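Local coordinates for protein iron aquisition yersiniabactin synthesis enzyme, YbtT (Escherichia coli, PDB 6BA9) that acts as a low-specificity type II thioesterase, a hydrolase that maintains production of the metallophore yersiniabactin by its NRPS/PKS assembly line, at residues Leu84-Ala90 against Gln111-Gly117; Thr188-Leu192 against Arg242-His246. The protein carries 1 engineered substitution. All coordinates share one frame. Residue numbers count along the deposited sequence, not the author numbering.

Contact 1: residues Leu84-Ala90 against Gln111-Gly117. Engineered in segment 84-90: Ala-90 (natural residue Ser).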
ATOM      1  N   LEU A  84       4.287  15.867  -0.770  1.00 14.92           N
ATOM      2  CA  LEU A  84       3.478  14.673  -0.554  1.00 14.20           C
ATOM      3  C   LEU A  84       4.243  13.453  -1.040  1.00 13.19           C
ATOM      4  O   LEU A  84       4.723  13.413  -2.183  1.00 14.67           O
ATOM      5  CB  LEU A  84       2.154  14.782  -1.310  1.00 15.37           C
ATOM      6  CG  LEU A  84       1.267  13.531  -1.251  1.00 17.07           C
ATOM      7  CD1 LEU A  84       0.718  13.287   0.151  1.00 19.68           C
ATOM      8  CD2 LEU A  84       0.127  13.656  -2.234  1.00 22.03           C
ATOM      9  N   LEU A  85       4.351  12.457  -0.169  1.00 12.85           N
ATOM     10  CA  LEU A  85       4.896  11.148  -0.509  1.00 12.93           C
ATOM     11  C   LEU A  85       3.794  10.104  -0.393  1.00 13.43           C
ATOM     12  O   LEU A  85       3.119  10.025   0.639  1.00 14.01           O
ATOM     13  CB  LEU A  85       6.047  10.791   0.438  1.00 15.04           C
ATOM     14  CG  LEU A  85       7.229  11.773   0.462  1.00 16.26           C
ATOM     15  CD1 LEU A  85       8.192  11.404   1.583  1.00 21.84           C
ATOM     16  CD2 LEU A  85       7.948  11.752  -0.861  1.00 19.64           C
ATOM     17  N   LEU A  86       3.586   9.326  -1.447  1.00 12.01           N
ATOM     18  CA  LEU A  86       2.604   8.248  -1.441  1.00 11.46           C
ATOM     19  C   LEU A  86       3.328   6.921  -1.361  1.00 12.92           C
ATOM     20  O   LEU A  86       4.266   6.694  -2.124  1.00 12.89           O
ATOM     21  CB  LEU A  86       1.783   8.249  -2.725  1.00 13.96           C
ATOM     22  CG  LEU A  86       0.711   9.309  -2.824  1.00 20.74           C
ATOM     23  CD1 LEU A  86       0.221   9.411  -4.278  1.00 20.40           C
ATOM     24  CD2 LEU A  86      -0.436   8.951  -1.907  1.00 24.25           C
ATOM     25  N   ALA A  87       2.919   6.060  -0.441  1.00 11.19           N
ATOM     26  CA  ALA A  87       3.525   4.748  -0.264  1.00 11.39           C
ATOM     27  C   ALA A  87       2.441   3.683  -0.163  1.00 10.16           C
ATOM     28  O   ALA A  87       1.321   3.952   0.273  1.00 10.60           O
ATOM     29  CB  ALA A  87       4.364   4.701   1.002  1.00 13.01           C
ATOM     30  N   GLY A  88       2.776   2.459  -0.550  1.00 11.07           N
ATOM     31  CA  GLY A  88       1.870   1.343  -0.349  1.00 11.14           C
ATOM     32  C   GLY A  88       2.614   0.035  -0.383  1.00 11.96           C
ATOM     33  O   GLY A  88       3.647  -0.086  -1.048  1.00 11.03           O
ATOM     34  N   HIS A  89       2.089  -0.952   0.346  1.00 10.95           N
ATOM     35  CA  HIS A  89       2.648  -2.296   0.410  1.00 11.22           C
ATOM     36  C   HIS A  89       1.624  -3.289  -0.125  1.00 11.88           C
ATOM     37  O   HIS A  89       0.453  -3.266   0.280  1.00 11.13           O
ATOM     38  CB  HIS A  89       3.004  -2.659   1.854  1.00 11.61           C
ATOM     39  CG  HIS A  89       3.764  -3.940   1.985  1.00 12.29           C
ATOM     40  ND1 HIS A  89       5.064  -4.099   1.533  1.00 11.99           N
ATOM     41  CD2 HIS A  89       3.401  -5.134   2.515  1.00 12.56           C
ATOM     42  CE1 HIS A  89       5.473  -5.324   1.816  1.00 13.60           C
ATOM     43  NE2 HIS A  89       4.481  -5.974   2.399  1.00 11.93           N
ATOM     44  N   ALA A  90       2.067  -4.160  -1.023  1.00 11.26           N
ATOM     45  CA  ALA A  90       1.226  -5.214  -1.609  1.00 12.47           C
ATOM     46  C   ALA A  90       0.028  -4.548  -2.284  1.00 11.92           C
ATOM     47  O   ALA A  90       0.241  -3.661  -3.125  1.00 11.29           O
ATOM     48  CB  ALA A  90       0.939  -6.309  -0.577  1.00 12.02           C
ATOM     49  N   GLN A 111       5.672  14.386  -4.618  1.00 15.32           N
ATOM     50  CA  GLN A 111       7.129  14.416  -4.571  1.00 15.19           C
ATOM     51  C   GLN A 111       7.769  13.039  -4.596  1.00 17.25           C
ATOM     52  O   GLN A 111       8.964  12.925  -4.898  1.00 17.67           O
ATOM     53  CB  GLN A 111       7.601  15.199  -3.345  1.00 18.76           C
ATOM     54  CG  GLN A 111       7.095  16.636  -3.372  1.00 28.12           C
ATOM     55  CD  GLN A 111       7.543  17.381  -4.603  1.00 31.89           C
ATOM     56  OE1 GLN A 111       8.733  17.613  -4.799  1.00 33.27           O
ATOM     57  NE2 GLN A 111       6.584  17.750  -5.462  1.00 32.57           N
ATOM     58  N   GLY A 112       7.024  11.984  -4.325  1.00 15.64           N
ATOM     59  CA  GLY A 112       7.617  10.673  -4.326  1.00 13.96           C
ATOM     60  C   GLY A 112       6.554   9.604  -4.238  1.00 12.89           C
ATOM     61  O   GLY A 112       5.479   9.849  -3.667  1.00 12.87           O
ATOM     62  N   LEU A 113       6.863   8.437  -4.798  1.00 12.43           N
ATOM     63  CA  LEU A 113       6.029   7.240  -4.788  1.00 12.12           C
ATOM     64  C   LEU A 113       6.885   6.071  -4.318  1.00 13.33           C
ATOM     65  O   LEU A 113       7.964   5.824  -4.880  1.00 13.48           O
ATOM     66  CB  LEU A 113       5.492   6.939  -6.183  1.00 12.69           C
ATOM     67  CG  LEU A 113       4.704   5.642  -6.325  1.00 11.83           C
ATOM     68  CD1 LEU A 113       3.439   5.630  -5.427  1.00 14.96           C
ATOM     69  CD2 LEU A 113       4.384   5.403  -7.799  1.00 15.87           C
ATOM     70  N   ILE A 114       6.412   5.353  -3.297  1.00 11.78           N
ATOM     71  CA  ILE A 114       7.101   4.194  -2.735  1.00 11.78           C
ATOM     72  C   ILE A 114       6.228   2.958  -2.971  1.00 11.62           C
ATOM     73  O   ILE A 114       5.118   2.851  -2.409  1.00 12.12           O
ATOM     74  CB  ILE A 114       7.469   4.377  -1.251  1.00 12.21           C
ATOM     75  CG1 ILE A 114       8.349   5.628  -1.047  1.00 13.76           C
ATOM     76  CG2 ILE A 114       8.185   3.133  -0.727  1.00 13.55           C
ATOM     77  CD1 ILE A 114       7.602   6.833  -0.555  1.00 15.52           C
ATOM     78  N   ILE A 115       6.712   2.051  -3.820  1.00 12.32           N
ATOM     79  CA  ILE A 115       6.049   0.805  -4.176  1.00 11.31           C
ATOM     80  C   ILE A 115       6.782  -0.304  -3.428  1.00 12.33           C
ATOM     81  O   ILE A 115       7.976  -0.523  -3.664  1.00 12.97           O
ATOM     82  CB  ILE A 115       6.141   0.594  -5.698  1.00 11.36           C
ATOM     83  CG1 ILE A 115       5.383   1.682  -6.437  1.00 16.91           C
ATOM     84  CG2 ILE A 115       5.704  -0.815  -6.113  1.00 12.56           C
ATOM     85  CD1 ILE A 115       3.931   1.675  -6.229  1.00 23.28           C
ATOM     86  N   SER A 116       6.101  -0.988  -2.520  1.00 11.01           N
ATOM     87  CA  SER A 116       6.713  -2.003  -1.675  1.00 10.64           C
ATOM     88  C   SER A 116       6.006  -3.347  -1.829  1.00 11.90           C
ATOM     89  O   SER A 116       4.773  -3.430  -1.754  1.00 10.92           O
ATOM     90  CB  SER A 116       6.623  -1.493  -0.244  1.00 11.09           C
ATOM     91  OG  SER A 116       7.135  -2.402   0.713  1.00 12.40           O
ATOM     92  N   GLY A 117       6.793  -4.417  -1.996  1.00 12.91           N
ATOM     93  CA  GLY A 117       6.268  -5.760  -1.870  1.00 12.38           C
ATOM     94  C   GLY A 117       5.060  -6.074  -2.726  1.00 12.13           C
ATOM     95  O   GLY A 117       4.094  -6.679  -2.230  1.00 12.74           O
TER
HETATM   96  O   HOH W   1       3.786  17.208  -3.456  1.00 22.57           O
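Strands 84-89 and 112-116 run parallel, their axes 8° apart in direction and 4.6 Å apart at closest approach. Leu-86 and Gly-88 make the ladder: Leu-86 N to Gly-112 O (3.0 Å), Ile-114 N to Leu-86 O (2.8 Å), Gly-88 N to Ile-114 O (3.0 Å) and Ser-116 N to Gly-88 O (3.0 Å). Gln-111 N to Leu-84 O (2.8 Å) and Ala-90 N to Ser-116 O (2.9 Å) extend it at its two ends. Leu-85, Ala-87, Ile-114, His-89 and Ser-116 share one face, where Ala-87 CB lies 3.8 Å from Ile-114 CB; Leu-86 and Leu-113 project from the other, toward helix 91-105. His-89 ND1 and Ser-116 OG are hydrogen-bonded at 2.8 Å; His-89 NE2 bonds to His-226 O, and Ser-116 OG also to Tyr-228 OH. Engineered Ala-90, serine in the natural protein, occupies the N-cap of helix 91-105, with phi 58° and psi -124°. This strained strand-to-helix turn is the nucleophile elbow of an alpha/beta-hydrolase, and the substitution removes the hydroxyl of the probable catalytic serine.

Contact 2: residues Thr188-Leu192 against Arg242-His246; sequences TPALL and RHFPH
Phe-244 and Leu-191 bury nearly equal areas, 68 and 69 Å², where the start of a beta strand meets the end of a helix. Residues 190-192 are extended (Leu-191 phi/psi -122°/132°), preceded by Pro-189 at -60°/136°. In the other segment, Arg-242 and His-243 lie near the end of helix 233-243, and Phe-244 follows at -129°/57° before a short, weakly bonded helix begins at about Pro-245. The CA atoms stay well apart, 7.2 Å for Leu-191 and His-243 and 8.4 Å for Pro-189 and Phe-244, so side chains bridge the gap. Leu-191 points toward the helix end in the t,p rotamer (chi1 172°, chi2 63°); its CD1 sits over one face of the His-243 ring, 3.7 Å from the centroid and 6° off the normal, a CH-pi contact. His-243 uses chi1 -74°, and its ND1 is hydrogen-bonded to Gln-239 O one turn back. Phe-244 (chi1 -62°, chi2 -82°) extends its ring to the strand: CE2 lies 3.8 Å from Leu-191 CB, while CE1 lies 4.2 Å from Pro-189 CB and, at the ring edge, 3.5 Å from Pro-189 O. The same ring also touches Ile-114 of the adjacent strand 112-116. Packing of the end of helix 233-243 and the loop after it against one face of the central, mostly parallel sheet fits the layered alpha/beta-hydrolase fold.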
ATOM      1  N   THR A 188       6.630  10.826 -11.520  1.00 14.55           N
ATOM      2  CA  THR A 188       6.948  11.063 -10.119  1.00 16.45           C
ATOM      3  C   THR A 188       8.132  10.184  -9.712  1.00 14.70           C
ATOM      4  O   THR A 188       8.123   8.975  -9.980  1.00 15.00           O
ATOM      5  CB  THR A 188       5.728  10.705  -9.263  1.00 15.33           C
ATOM      6  OG1 THR A 188       4.637  11.607  -9.536  1.00 16.70           O
ATOM      7  CG2 THR A 188       6.049  10.770  -7.766  1.00 15.26           C
ATOM      8  N   PRO A 189       9.133  10.725  -9.019  1.00 13.63           N
ATOM      9  CA  PRO A 189      10.258   9.887  -8.583  1.00 14.68           C
ATOM     10  C   PRO A 189       9.773   8.772  -7.671  1.00 13.06           C
ATOM     11  O   PRO A 189       8.958   8.996  -6.768  1.00 13.65           O
ATOM     12  CB  PRO A 189      11.151  10.869  -7.827  1.00 16.54           C
ATOM     13  CG  PRO A 189      10.845  12.180  -8.451  1.00 22.98           C
ATOM     14  CD  PRO A 189       9.363  12.143  -8.712  1.00 17.34           C
ATOM     15  N   ALA A 190      10.292   7.574  -7.915  1.00 12.98           N
ATOM     16  CA  ALA A 190       9.765   6.348  -7.343  1.00 11.70           C
ATOM     17  C   ALA A 190      10.875   5.510  -6.733  1.00 14.64           C
ATOM     18  O   ALA A 190      11.997   5.436  -7.255  1.00 15.12           O
ATOM     19  CB  ALA A 190       9.029   5.526  -8.380  1.00 13.89           C
ATOM     20  N   LEU A 191      10.525   4.843  -5.630  1.00 11.79           N
ATOM     21  CA  LEU A 191      11.385   3.896  -4.951  1.00 12.53           C
ATOM     22  C   LEU A 191      10.673   2.558  -4.885  1.00 12.85           C
ATOM     23  O   LEU A 191       9.494   2.498  -4.504  1.00 13.35           O
ATOM     24  CB  LEU A 191      11.668   4.377  -3.536  1.00 12.76           C
ATOM     25  CG  LEU A 191      12.393   3.426  -2.591  1.00 13.51           C
ATOM     26  CD1 LEU A 191      13.816   3.106  -3.107  1.00 16.22           C
ATOM     27  CD2 LEU A 191      12.449   4.019  -1.190  1.00 14.85           C
ATOM     28  N   LEU A 192      11.373   1.495  -5.256  1.00 12.07           N
ATOM     29  CA  LEU A 192      10.875   0.134  -5.191  1.00 11.28           C
ATOM     30  C   LEU A 192      11.539  -0.569  -4.020  1.00 12.45           C
ATOM     31  O   LEU A 192      12.772  -0.540  -3.896  1.00 12.89           O
ATOM     32  CB  LEU A 192      11.222  -0.618  -6.477  1.00 12.81           C
ATOM     33  CG  LEU A 192      10.740  -0.025  -7.804  1.00 13.49           C
ATOM     34  CD1 LEU A 192      11.163  -0.894  -8.980  1.00 14.23           C
ATOM     35  CD2 LEU A 192       9.247   0.172  -7.823  1.00 14.40           C
ATOM     36  N   ARG A 242      16.009   8.232   3.033  1.00 17.86           N
ATOM     37  CA  ARG A 242      17.274   8.323   2.293  1.00 20.61           C
ATOM     38  C   ARG A 242      17.048   8.662   0.830  1.00 21.87           C
ATOM     39  O   ARG A 242      17.876   9.340   0.205  1.00 23.71           O
ATOM     40  CB  ARG A 242      18.019   6.980   2.336  1.00 21.63           C
ATOM     41  CG  ARG A 242      18.707   6.658   3.623  1.00 29.86           C
ATOM     42  CD  ARG A 242      19.486   5.338   3.478  1.00 30.43           C
ATOM     43  NE  ARG A 242      20.541   5.442   2.463  1.00 42.54           N
ATOM     44  CZ  ARG A 242      20.665   4.673   1.376  1.00 41.80           C
ATOM     45  NH1 ARG A 242      19.817   3.684   1.124  1.00 40.77           N
ATOM     46  NH2 ARG A 242      21.669   4.887   0.536  1.00 45.54           N
ATOM     47  N   HIS A 243      15.958   8.166   0.247  1.00 17.88           N
ATOM     48  CA  HIS A 243      15.747   8.285  -1.188  1.00 18.15           C
ATOM     49  C   HIS A 243      14.962   9.521  -1.621  1.00 18.00           C
ATOM     50  O   HIS A 243      14.867   9.768  -2.824  1.00 19.97           O
ATOM     51  CB  HIS A 243      15.087   7.018  -1.749  1.00 17.07           C
ATOM     52  CG  HIS A 243      16.023   5.856  -1.843  1.00 17.44           C
ATOM     53  ND1 HIS A 243      16.206   4.952  -0.824  1.00 18.16           N
ATOM     54  CD2 HIS A 243      16.865   5.475  -2.836  1.00 21.40           C
ATOM     55  CE1 HIS A 243      17.104   4.053  -1.187  1.00 19.50           C
ATOM     56  NE2 HIS A 243      17.522   4.351  -2.404  1.00 21.19           N
ATOM     57  N   PHE A 244      14.396  10.298  -0.693  1.00 18.07           N
ATOM     58  CA  PHE A 244      13.634  11.502  -1.033  1.00 17.48           C
ATOM     59  C   PHE A 244      14.152  12.682  -0.221  1.00 20.24           C
ATOM     60  O   PHE A 244      13.400  13.357   0.483  1.00 20.35           O
ATOM     61  CB  PHE A 244      12.135  11.261  -0.834  1.00 18.38           C
ATOM     62  CG  PHE A 244      11.600  10.183  -1.726  1.00 15.83           C
ATOM     63  CD1 PHE A 244      11.265  10.452  -3.046  1.00 16.34           C
ATOM     64  CD2 PHE A 244      11.494   8.884  -1.271  1.00 15.19           C
ATOM     65  CE1 PHE A 244      10.805   9.447  -3.883  1.00 15.75           C
ATOM     66  CE2 PHE A 244      11.035   7.877  -2.110  1.00 16.02           C
ATOM     67  CZ  PHE A 244      10.697   8.153  -3.413  1.00 16.22           C
ATOM     68  N   PRO A 245      15.453  12.977  -0.325  1.00 21.60           N
ATOM     69  CA  PRO A 245      16.010  14.066   0.494  1.00 24.58           C
ATOM     70  C   PRO A 245      15.402  15.417   0.191  1.00 26.25           C
ATOM     71  O   PRO A 245      15.332  16.265   1.088  1.00 29.37           O
ATOM     72  CB  PRO A 245      17.508  14.028   0.156  1.00 25.38           C
ATOM     73  CG  PRO A 245      17.578  13.368  -1.185  1.00 26.58           C
ATOM     74  CD  PRO A 245      16.488  12.344  -1.164  1.00 22.34           C
ATOM     75  N   HIS A 246      14.981  15.653  -1.051  1.00 27.26           N
ATOM     76  CA  HIS A 246      14.293  16.899  -1.377  1.00 31.14           C
ATOM     77  C   HIS A 246      13.048  17.071  -0.521  1.00 30.98           C
ATOM     78  O   HIS A 246      12.826  18.128   0.081  1.00 33.26           O
ATOM     79  CB  HIS A 246      13.948  16.935  -2.876  1.00 35.57           C
ATOM     80  CG  HIS A 246      13.087  15.793  -3.357  1.00 41.19           C
ATOM     81  ND1 HIS A 246      13.470  14.467  -3.270  1.00 35.55           N
ATOM     82  CD2 HIS A 246      11.875  15.790  -3.968  1.00 39.48           C
ATOM     83  CE1 HIS A 246      12.527  13.701  -3.792  1.00 38.83           C
ATOM     84  NE2 HIS A 246      11.546  14.477  -4.224  1.00 34.32           N
TER

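In the fold
Both contacts involve the central mixed sheet of the thioesterase domain: contact 1 pairs two of its strands, contact 2 packs a helix end and loop on a third. Their centres lie about 9 Å apart, and contact 1 closes before contact 2 opens along the chain. Contact 1 joins the strands of the beta-alpha-beta unit built round helix 91-105; contact 2 brings the C-terminal part of the chain onto strand 190-195. Strands 112-116 and 190-195 are neighbours, and probable hydrogen bonds link Leu-113 O to Leu-191 N (2.8 Å) and Ile-115 N to Leu-191 O (2.9 Å). Phe-244 CE1 also packs 3.4 Å from Gly-112 CA. The sheet thus continues from the nucleophile-elbow strand to the one on which helix 233-243 and Phe-244 pack.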